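PDB 3TS7: geranyltranstransferase, which probably acts as a magnesium-dependent farnesyl diphosphate synthase, building the C15 isoprenoid diphosphate by prenyl transfer. Local coordinates for residues Asn182-Lys187 / Ala224-Asp229; Asp215-Cys220 / Glu278-Phe283. All blocks are in the same frame, centred on the assembly; numbering follows the deposited sequence.

Both contacts use helix 208-237 of an all-helical isoprenoid synthase fold, which has no strand. Contact 1 joins it to helix 177-201, and contact 2 joins it to the end region of helix 262-279. Their centres are about 17 Å apart. They also touch: Ile-185 CD1 packs 4.1 Å from Lys-219 CE. Contact 1 lies nearer the centre of the chain, yet it is a surface contact. It is small and polar, with one imidazole, one amide and a shared water. Contact 2 is farther out but mostly buried. Its main touch is apolar, and its hydroxyls give their hydrogen bonds to backbone carbonyls outside the two segments.

Contact 1. Residues Asn182-Lys187 / Ala224-Asp229; sequences NMHIRK and AFQIQD
His-184 and Gln-226 carry the contact between segments 182-187 and 224-229, on helices 177-201 and 208-237 of the all-helical isoprenoid synthase fold. Segment 224-229 leads into a DDILD sequence that starts at Asp-229. This is the second aspartate-rich motif of the family, which binds magnesium in relatives. The CA atoms of His-184 and Gln-226 are 7.8 Å apart, and their side chains fill the space between. His-184 has chi1 near -79°, which places CG opposite its carbonyl carbon. Gln-226 starts the same way and then runs straight out, with chi2 at -177°. Its amide ends above the ND1 rim of the imidazole, on the same side as Gln-226 CB, with OE1 3.1 Å from His-184 ND1. Ring and amide are steeply turned against each other, their planes 67° apart, so they do not stack. The imidazole lies between two carbons. Gln-226 CB sits 4.3 Å above one face, and Met-183 CE sits 3.9 Å above the other. Both are displaced toward the ring rim. Gln-226 CG in turn rests over a face of Phe-225. The NE2 end of the amide has a further, weak hydrogen bond to Thr-188 OG1. On the far side of segment 182-187, Arg-186 NE gives a hydrogen bond to Asn-182 OD1, and both residues pack on Met-34 of the second subunit. Asp-229 is held by a salt bridge to Arg-300. One water links the two central side chains. It lies in the imidazole plane, 2.6 Å from His-184 ND1, and accepts a hydrogen bond from Gln-226 NE2 at 2.7 Å.

Contact 2. Residues Asp215-Cys220 / Glu278-Phe283; sequences DHYAKC and ESLAGF
This is helix-to-helix packing in the all-helical isoprenoid synthase fold, where the end of helix 262-279 and the turn after it rest on helix 208-237. Tyr-217 and His-216 face Ser-279 and Leu-280. The CA atoms of Tyr-217 and Ser-279 are 5.5 Å apart and their CB atoms 4.0 Å. Tyr-217 has chi1 at 166°, which turns its ring opposite the backbone N and toward Leu-280. Leu-280 CD1 meets the ring obliquely, 3.7 Å from Tyr-217 CD1 and from CE1, while Leu-280 CD2 is 4.0 Å from Tyr-217 CG. The same leucine packs on Leu-214, and on Leu-290 and Arg-291 of helix 288-298. With an alanine in place of Leu-280 both methyls would go, and the Tyr-217 ring would probably lose its packing on this side and face a gap. The phenol reaches on to helix 288-298, where OH is hydrogen-bonded to Leu-290 O. Ser-279 OG approaches the edge of the His-216 imidazole, near its plane, 3.3 Å from CD2. It also lies 3.5 Å from Tyr-217 N, but the angle is too poor for a hydrogen bond. Its bond goes instead to Ala-275 O, one turn back in its own helix. Cys-220 SG sits 3.5 Å above one face of the same imidazole, near the rim. In the turn, Phe-283 N bonds to Leu-280 O. No hydrogen bond spans the two segments. The buried hydroxyls of Ser-279 and Tyr-217 are satisfied by backbone carbonyls beyond them, so the segments are held by van der Waals packing, chiefly of Tyr-217 on Leu-280.

Contact 1. Residues Asn182-Lys187 / Ala224-Asp229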
loop_
_atom_site.group_PDB
_atom_site.type_symbol
_atom_site.label_atom_id
_atom_site.label_comp_id
_atom_site.label_asym_id
_atom_site.label_seq_id
_atom_site.Cartn_x
_atom_site.Cartn_y
_atom_site.Cartn_z
ATOM N N ASN B 182 7.758 -22.158 -3.356
ATOM C CA ASN B 182 8.130 -20.908 -2.666
ATOM C C ASN B 182 7.595 -19.642 -3.329
ATOM O O ASN B 182 7.143 -18.704 -2.662
ATOM C CB ASN B 182 9.653 -20.794 -2.516
ATOM C CG ASN B 182 10.094 -19.398 -2.058
ATOM O OD1 ASN B 182 9.999 -19.070 -0.881
ATOM N ND2 ASN B 182 10.581 -18.587 -2.989
ATOM N N MET B 183 7.687 -19.630 -4.648
ATOM C CA MET B 183 7.152 -18.587 -5.466
ATOM C C MET B 183 5.637 -18.453 -5.290
ATOM O O MET B 183 5.123 -17.340 -5.105
ATOM C CB MET B 183 7.450 -18.934 -6.909
ATOM C CG MET B 183 7.307 -17.809 -7.846
ATOM S SD MET B 183 6.281 -18.339 -9.177
ATOM C CE MET B 183 4.810 -17.574 -8.616
ATOM N N HIS B 184 4.927 -19.578 -5.359
ATOM C CA HIS B 184 3.470 -19.566 -5.204
ATOM C C HIS B 184 3.001 -19.194 -3.794
ATOM O O HIS B 184 1.990 -18.497 -3.647
ATOM C CB HIS B 184 2.856 -20.905 -5.624
ATOM C CG HIS B 184 2.715 -21.072 -7.100
ATOM N ND1 HIS B 184 1.995 -20.194 -7.886
ATOM C CD2 HIS B 184 3.182 -22.031 -7.940
ATOM C CE1 HIS B 184 2.029 -20.595 -9.144
ATOM N NE2 HIS B 184 2.740 -21.709 -9.203
ATOM N N ILE B 185 3.750 -19.652 -2.791
ATOM C CA ILE B 185 3.538 -19.345 -1.367
ATOM C C ILE B 185 3.645 -17.830 -1.134
ATOM O O ILE B 185 2.816 -17.240 -0.429
ATOM C CB ILE B 185 4.527 -20.137 -0.475
ATOM C CG1 ILE B 185 4.093 -21.605 -0.366
ATOM C CG2 ILE B 185 4.623 -19.592 0.961
ATOM C CD1 ILE B 185 5.231 -22.578 0.050
ATOM N N ARG B 186 4.626 -17.199 -1.777
ATOM C CA ARG B 186 4.792 -15.760 -1.637
ATOM C C ARG B 186 3.768 -14.972 -2.455
ATOM O O ARG B 186 3.066 -14.103 -1.891
ATOM C CB ARG B 186 6.231 -15.334 -1.963
ATOM C CG ARG B 186 7.276 -15.793 -0.966
ATOM C CD ARG B 186 8.632 -15.837 -1.683
ATOM N NE ARG B 186 9.750 -16.155 -0.802
ATOM C CZ ARG B 186 10.521 -15.250 -0.204
ATOM N NH1 ARG B 186 10.300 -13.940 -0.378
ATOM N NH2 ARG B 186 11.517 -15.658 0.575
ATOM N N LYS B 187 3.655 -15.298 -3.748
ATOM C CA LYS B 187 2.802 -14.560 -4.694
ATOM C C LYS B 187 1.310 -14.599 -4.358
ATOM O O LYS B 187 0.602 -13.605 -4.537
ATOM C CB LYS B 187 3.020 -15.047 -6.138
ATOM C CG LYS B 187 2.040 -14.461 -7.186
ATOM C CD LYS B 187 2.615 -14.431 -8.597
ATOM C CE LYS B 187 1.523 -14.180 -9.640
ATOM N NZ LYS B 187 1.197 -12.735 -9.820
ATOM N N ALA B 224 -2.553 -26.068 -3.164
ATOM C CA ALA B 224 -3.345 -27.043 -3.894
ATOM C C ALA B 224 -4.108 -26.451 -5.082
ATOM O O ALA B 224 -4.123 -27.046 -6.148
ATOM C CB ALA B 224 -4.308 -27.781 -2.938
ATOM N N PHE B 225 -4.719 -25.274 -4.929
ATOM C CA PHE B 225 -5.560 -24.760 -6.034
ATOM C C PHE B 225 -4.762 -24.303 -7.264
ATOM O O PHE B 225 -5.219 -24.413 -8.418
ATOM C CB PHE B 225 -6.596 -23.710 -5.553
ATOM C CG PHE B 225 -6.172 -22.267 -5.720
ATOM C CD1 PHE B 225 -6.454 -21.573 -6.894
ATOM C CD2 PHE B 225 -5.542 -21.589 -4.691
ATOM C CE1 PHE B 225 -6.080 -20.226 -7.058
ATOM C CE2 PHE B 225 -5.163 -20.237 -4.844
ATOM C CZ PHE B 225 -5.433 -19.563 -6.022
ATOM N N GLN B 226 -3.564 -23.802 -7.016
ATOM C CA GLN B 226 -2.699 -23.429 -8.124
ATOM C C GLN B 226 -2.092 -24.650 -8.827
ATOM O O GLN B 226 -1.920 -24.624 -10.037
ATOM C CB GLN B 226 -1.655 -22.440 -7.672
ATOM C CG GLN B 226 -2.264 -21.085 -7.401
ATOM C CD GLN B 226 -1.232 -20.088 -7.019
ATOM O OE1 GLN B 226 -0.488 -20.281 -6.059
ATOM N NE2 GLN B 226 -1.161 -19.008 -7.772
ATOM N N ILE B 227 -1.816 -25.716 -8.074
ATOM C CA ILE B 227 -1.438 -26.996 -8.681
ATOM C C ILE B 227 -2.582 -27.429 -9.605
ATOM O O ILE B 227 -2.356 -27.763 -10.770
ATOM C CB ILE B 227 -1.139 -28.101 -7.643
ATOM C CG1 ILE B 227 0.077 -27.739 -6.793
ATOM C CG2 ILE B 227 -0.876 -29.449 -8.364
ATOM C CD1 ILE B 227 0.255 -28.614 -5.543
ATOM N N GLN B 228 -3.815 -27.360 -9.100
ATOM C CA GLN B 228 -4.997 -27.688 -9.908
ATOM C C GLN B 228 -5.238 -26.773 -11.125
ATOM O O GLN B 228 -5.679 -27.250 -12.180
ATOM C CB GLN B 228 -6.255 -27.838 -9.032
ATOM C CG GLN B 228 -7.492 -28.395 -9.756
ATOM C CD GLN B 228 -7.361 -29.856 -10.169
ATOM O OE1 GLN B 228 -6.598 -30.618 -9.579
ATOM N NE2 GLN B 228 -8.117 -30.250 -11.188
ATOM N N ASP B 229 -4.944 -25.479 -10.985
ATOM C CA ASP B 229 -4.926 -24.566 -12.135
ATOM C C ASP B 229 -4.013 -25.087 -13.244
ATOM O O ASP B 229 -4.392 -25.081 -14.413
ATOM C CB ASP B 229 -4.469 -23.158 -11.735
ATOM C CG ASP B 229 -5.587 -22.318 -11.119
ATOM O OD1 ASP B 229 -5.277 -21.243 -10.553
ATOM O OD2 ASP B 229 -6.767 -22.727 -11.197
HETATM O O HOH W 1 1.258 -17.739 -7.507
#

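Contact 2. Residues Asp215-Cys220 / Glu278-Phe283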
loop_
_atom_site.group_PDB
_atom_site.type_symbol
_atom_site.label_atom_id
_atom_site.label_comp_id
_atom_site.label_asym_id
_atom_site.label_seq_id
_atom_site.Cartn_x
_atom_site.Cartn_y
_atom_site.Cartn_z
ATOM N N ASP B 215 -4.066 -21.437 9.798
ATOM C CA ASP B 215 -2.965 -21.044 8.893
ATOM C C ASP B 215 -2.474 -22.201 8.009
ATOM O O ASP B 215 -2.323 -22.035 6.784
ATOM C CB ASP B 215 -1.791 -20.459 9.670
ATOM C CG ASP B 215 -0.702 -19.961 8.740
ATOM O OD1 ASP B 215 -0.967 -19.041 7.925
ATOM O OD2 ASP B 215 0.394 -20.520 8.790
ATOM N N HIS B 216 -2.252 -23.373 8.612
ATOM C CA HIS B 216 -1.905 -24.577 7.805
ATOM C C HIS B 216 -2.991 -24.966 6.820
ATOM O O HIS B 216 -2.689 -25.310 5.673
ATOM C CB HIS B 216 -1.491 -25.772 8.686
ATOM C CG HIS B 216 -0.663 -26.784 7.951
ATOM N ND1 HIS B 216 0.586 -26.493 7.444
ATOM C CD2 HIS B 216 -0.916 -28.070 7.607
ATOM C CE1 HIS B 216 1.070 -27.558 6.826
ATOM N NE2 HIS B 216 0.180 -28.529 6.915
ATOM N N TYR B 217 -4.264 -24.870 7.231
ATOM C CA TYR B 217 -5.390 -25.049 6.302
ATOM C C TYR B 217 -5.264 -24.072 5.127
ATOM O O TYR B 217 -5.433 -24.447 3.945
ATOM C CB TYR B 217 -6.738 -24.846 7.046
ATOM C CG TYR B 217 -7.936 -24.670 6.162
ATOM C CD1 TYR B 217 -8.669 -25.776 5.710
ATOM C CD2 TYR B 217 -8.353 -23.402 5.765
ATOM C CE1 TYR B 217 -9.767 -25.612 4.890
ATOM C CE2 TYR B 217 -9.451 -23.232 4.951
ATOM C CZ TYR B 217 -10.163 -24.334 4.524
ATOM O OH TYR B 217 -11.251 -24.160 3.701
ATOM N N ALA B 218 -5.000 -22.810 5.466
ATOM C CA ALA B 218 -4.899 -21.735 4.468
ATOM C C ALA B 218 -3.737 -21.970 3.485
ATOM O O ALA B 218 -3.924 -21.897 2.251
ATOM C CB ALA B 218 -4.762 -20.371 5.188
ATOM N N LYS B 219 -2.585 -22.325 4.043
ATOM C CA LYS B 219 -1.365 -22.627 3.263
ATOM C C LYS B 219 -1.583 -23.789 2.286
ATOM O O LYS B 219 -1.244 -23.691 1.095
ATOM C CB LYS B 219 -0.194 -22.940 4.203
ATOM C CG LYS B 219 1.112 -23.263 3.460
ATOM C CD LYS B 219 2.248 -23.532 4.406
ATOM C CE LYS B 219 3.582 -23.607 3.655
ATOM N NZ LYS B 219 4.692 -23.796 4.621
ATOM N N CYS B 220 -2.202 -24.865 2.790
ATOM C CA CYS B 220 -2.462 -26.059 1.977
ATOM C C CYS B 220 -3.495 -25.805 0.882
ATOM O O CYS B 220 -3.293 -26.234 -0.247
ATOM C CB CYS B 220 -2.838 -27.265 2.862
ATOM S SG CYS B 220 -1.543 -27.786 3.983
ATOM N N GLU B 278 -7.077 -32.278 7.425
ATOM C CA GLU B 278 -6.516 -32.742 8.698
ATOM C C GLU B 278 -6.178 -31.605 9.677
ATOM O O GLU B 278 -6.229 -31.810 10.884
ATOM C CB GLU B 278 -5.275 -33.597 8.474
ATOM C CG GLU B 278 -4.827 -34.410 9.709
ATOM C CD GLU B 278 -5.925 -35.337 10.301
ATOM O OE1 GLU B 278 -5.873 -35.597 11.517
ATOM O OE2 GLU B 278 -6.829 -35.822 9.576
ATOM N N SER B 279 -5.819 -30.431 9.141
ATOM C CA SER B 279 -5.646 -29.203 9.917
ATOM C C SER B 279 -6.906 -28.846 10.717
ATOM O O SER B 279 -6.822 -28.237 11.768
ATOM C CB SER B 279 -5.339 -28.003 8.977
ATOM O OG SER B 279 -4.156 -28.214 8.220
ATOM N N LEU B 280 -8.065 -29.190 10.185
ATOM C CA LEU B 280 -9.337 -28.892 10.833
ATOM C C LEU B 280 -9.787 -29.894 11.922
ATOM O O LEU B 280 -10.870 -29.740 12.492
ATOM C CB LEU B 280 -10.414 -28.730 9.763
ATOM C CG LEU B 280 -10.126 -27.691 8.669
ATOM C CD1 LEU B 280 -11.176 -27.780 7.591
ATOM C CD2 LEU B 280 -10.020 -26.258 9.235
ATOM N N ALA B 281 -8.953 -30.886 12.230
ATOM C CA ALA B 281 -9.255 -31.886 13.285
ATOM C C ALA B 281 -9.502 -31.280 14.678
ATOM O O ALA B 281 -10.101 -31.916 15.557
ATOM C CB ALA B 281 -8.121 -32.942 13.360
ATOM N N GLY B 282 -9.059 -30.045 14.887
ATOM C CA GLY B 282 -9.298 -29.368 16.161
ATOM C C GLY B 282 -10.673 -28.721 16.233
ATOM O O GLY B 282 -11.029 -28.105 17.239
ATOM N N PHE B 283 -11.451 -28.863 15.174
ATOM C CA PHE B 283 -12.792 -28.304 15.124
ATOM C C PHE B 283 -13.829 -29.376 14.830
ATOM O O PHE B 283 -13.524 -30.379 14.190
ATOM C CB PHE B 283 -12.858 -27.235 14.046
ATOM C CG PHE B 283 -11.888 -26.102 14.263
ATOM C CD1 PHE B 283 -10.617 -26.130 13.680
ATOM C CD2 PHE B 283 -12.239 -25.023 15.065
ATOM C CE1 PHE B 283 -9.703 -25.081 13.903
ATOM C CE2 PHE B 283 -11.344 -23.972 15.281
ATOM C CZ PHE B 283 -10.082 -23.999 14.710
#